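FOKI restriction endonuclease (PDB 2FOK) cleaves double-stranded DNA as a type IIS restriction endonuclease, joining a recognition part built of helix-turn-helix-like subdomains to a separate metal-dependent cleavage domain. Local coordinates at residues I356-E359 against F364-L367. Residues are numbered along the deposited sequence; the frame is centred on the assembly and turned at random.
Sequences IFIE and FYQL
Glu-359 and Gln-366 pair across the beta hairpin of strands 358-361 and 364-367, consistent with the wing of a winged-helix fold in the D3 part of FokI. Two backbone bonds close this antiparallel hydrogen-bonded pair. Gln-366 N gives the straighter one to Glu-359 O (2.9 Å), in the carbonyl plane; Glu-359 N reaches Gln-366 O at 3.1 Å from above that carbonyl's plane. Their side chains run side by side, Glu-359 OE2 lying 3.8 Å from Gln-366 CB, with carboxylate and amide turned 71° apart. On the other face Ile-358 and Leu-367 form a non-hydrogen-bonded pair. Leu-367 chi1 (-168°) carries CG toward the partner strand, and CD1 then meets Ile-358 CG1 tightly, at 3.4 Å. Ile-356 CG2 also touches that CD1. The CG2 branch of Ile-358 meets the ring edge of Tyr-365, 4.3 Å from CD2. Leu-317 touches both Ile-358 and Leu-367, and Ile-352 also covers Ile-358. Replacing Ile-358 by an alanine is likely to cost Leu-367 CD1 its nearest partner across the hairpin and leave a gap beside Leu-317 and Ile-352. The hairpin is thus two-sided: Ile-358, Leu-367 and Tyr-365 pack on helices 303-319 and 341-352, while the opposite face carries polar Glu-359 and Gln-366.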
ATOM      1  N   ILE A 356       9.657  13.594   0.017  1.00 22.55           N
ATOM      2  CA  ILE A 356       9.817  15.039   0.095  1.00 25.01           C
ATOM      3  C   ILE A 356      10.276  15.433   1.501  1.00 26.97           C
ATOM      4  O   ILE A 356       9.759  14.919   2.491  1.00 24.83           O
ATOM      5  CB  ILE A 356       8.482  15.749  -0.251  1.00 29.19           C
ATOM      6  CG1 ILE A 356       8.005  15.292  -1.638  1.00 26.45           C
ATOM      7  CG2 ILE A 356       8.662  17.272  -0.236  1.00 25.73           C
ATOM      8  CD1 ILE A 356       6.591  14.751  -1.658  1.00 25.45           C
ATOM      9  N   PHE A 357      11.251  16.340   1.585  1.00 25.77           N
ATOM     10  CA  PHE A 357      11.788  16.763   2.878  1.00 28.11           C
ATOM     11  C   PHE A 357      11.093  17.969   3.503  1.00 27.92           C
ATOM     12  O   PHE A 357      11.207  19.086   3.010  1.00 26.54           O
ATOM     13  CB  PHE A 357      13.280  17.078   2.754  1.00 26.58           C
ATOM     14  CG  PHE A 357      14.102  15.928   2.259  1.00 26.52           C
ATOM     15  CD1 PHE A 357      14.331  14.821   3.067  1.00 22.11           C
ATOM     16  CD2 PHE A 357      14.642  15.947   0.978  1.00 23.42           C
ATOM     17  CE1 PHE A 357      15.089  13.743   2.602  1.00 24.36           C
ATOM     18  CE2 PHE A 357      15.403  14.874   0.506  1.00 27.83           C
ATOM     19  CZ  PHE A 357      15.624  13.772   1.320  1.00 23.81           C
ATOM     20  N   ILE A 358      10.387  17.728   4.603  1.00 28.08           N
ATOM     21  CA  ILE A 358       9.690  18.784   5.330  1.00 31.43           C
ATOM     22  C   ILE A 358      10.107  18.701   6.791  1.00 32.26           C
ATOM     23  O   ILE A 358       9.680  17.803   7.517  1.00 32.64           O
ATOM     24  CB  ILE A 358       8.151  18.631   5.238  1.00 28.46           C
ATOM     25  CG1 ILE A 358       7.722  18.654   3.772  1.00 27.42           C
ATOM     26  CG2 ILE A 358       7.463  19.746   6.020  1.00 24.83           C
ATOM     27  CD1 ILE A 358       6.247  18.366   3.551  1.00 33.05           C
ATOM     28  N   GLU A 359      10.956  19.630   7.212  1.00 34.64           N
ATOM     29  CA  GLU A 359      11.427  19.660   8.590  1.00 37.55           C
ATOM     30  C   GLU A 359      10.321  20.139   9.511  1.00 36.52           C
ATOM     31  O   GLU A 359       9.521  21.002   9.146  1.00 35.45           O
ATOM     32  CB  GLU A 359      12.641  20.588   8.730  1.00 38.24           C
ATOM     33  CG  GLU A 359      12.781  21.252  10.107  1.00 43.71           C
ATOM     34  CD  GLU A 359      12.861  22.769  10.026  1.00 45.59           C
ATOM     35  OE1 GLU A 359      13.893  23.285   9.549  1.00 46.80           O
ATOM     36  OE2 GLU A 359      11.893  23.450  10.437  1.00 47.17           O
ATOM     37  N   PHE A 364       6.577  24.220  14.284  1.00 37.29           N
ATOM     38  CA  PHE A 364       6.743  24.773  12.943  1.00 34.51           C
ATOM     39  C   PHE A 364       7.216  23.818  11.862  1.00 33.47           C
ATOM     40  O   PHE A 364       8.122  23.010  12.068  1.00 37.34           O
ATOM     41  CB  PHE A 364       7.696  25.965  12.994  1.00 38.49           C
ATOM     42  CG  PHE A 364       7.198  27.104  13.836  1.00 40.27           C
ATOM     43  CD1 PHE A 364       6.220  27.972  13.349  1.00 41.29           C
ATOM     44  CD2 PHE A 364       7.701  27.311  15.122  1.00 39.79           C
ATOM     45  CE1 PHE A 364       5.747  29.026  14.130  1.00 39.86           C
ATOM     46  CE2 PHE A 364       7.238  28.362  15.910  1.00 38.69           C
ATOM     47  CZ  PHE A 364       6.258  29.221  15.415  1.00 39.77           C
ATOM     48  N   TYR A 365       6.592  23.927  10.696  1.00 29.29           N
ATOM     49  CA  TYR A 365       6.942  23.101   9.555  1.00 27.13           C
ATOM     50  C   TYR A 365       7.620  23.988   8.513  1.00 28.31           C
ATOM     51  O   TYR A 365       7.286  25.166   8.366  1.00 30.02           O
ATOM     52  CB  TYR A 365       5.689  22.484   8.921  1.00 24.05           C
ATOM     53  CG  TYR A 365       4.922  21.514   9.794  1.00 25.92           C
ATOM     54  CD1 TYR A 365       4.107  21.971  10.830  1.00 23.60           C
ATOM     55  CD2 TYR A 365       4.977  20.139   9.560  1.00 25.51           C
ATOM     56  CE1 TYR A 365       3.367  21.094  11.613  1.00 22.55           C
ATOM     57  CE2 TYR A 365       4.236  19.245  10.340  1.00 26.28           C
ATOM     58  CZ  TYR A 365       3.434  19.734  11.365  1.00 29.20           C
ATOM     59  OH  TYR A 365       2.704  18.865  12.154  1.00 36.25           O
ATOM     60  N   GLN A 366       8.570  23.419   7.785  1.00 29.10           N
ATOM     61  CA  GLN A 366       9.246  24.158   6.736  1.00 30.22           C
ATOM     62  C   GLN A 366       9.801  23.222   5.682  1.00 25.70           C
ATOM     63  O   GLN A 366      10.670  22.407   5.975  1.00 25.55           O
ATOM     64  CB  GLN A 366      10.380  25.007   7.305  1.00 29.61           C
ATOM     65  CG  GLN A 366      10.802  26.124   6.362  1.00 36.05           C
ATOM     66  CD  GLN A 366      11.928  26.968   6.925  1.00 38.36           C
ATOM     67  OE1 GLN A 366      12.805  27.421   6.190  1.00 38.73           O
ATOM     68  NE2 GLN A 366      11.910  27.179   8.235  1.00 36.21           N
ATOM     69  N   LEU A 367       9.293  23.335   4.456  1.00 23.70           N
ATOM     70  CA  LEU A 367       9.778  22.491   3.366  1.00 26.90           C
ATOM     71  C   LEU A 367      11.198  22.909   2.968  1.00 24.75           C
ATOM     72  O   LEU A 367      11.472  24.091   2.775  1.00 25.31           O
ATOM     73  CB  LEU A 367       8.856  22.601   2.156  1.00 24.90           C
ATOM     74  CG  LEU A 367       9.080  21.550   1.063  1.00 24.73           C
ATOM     75  CD1 LEU A 367       7.863  20.647   0.965  1.00 25.14           C
ATOM     76  CD2 LEU A 367       9.354  22.238  -0.266  1.00 17.37           C
TER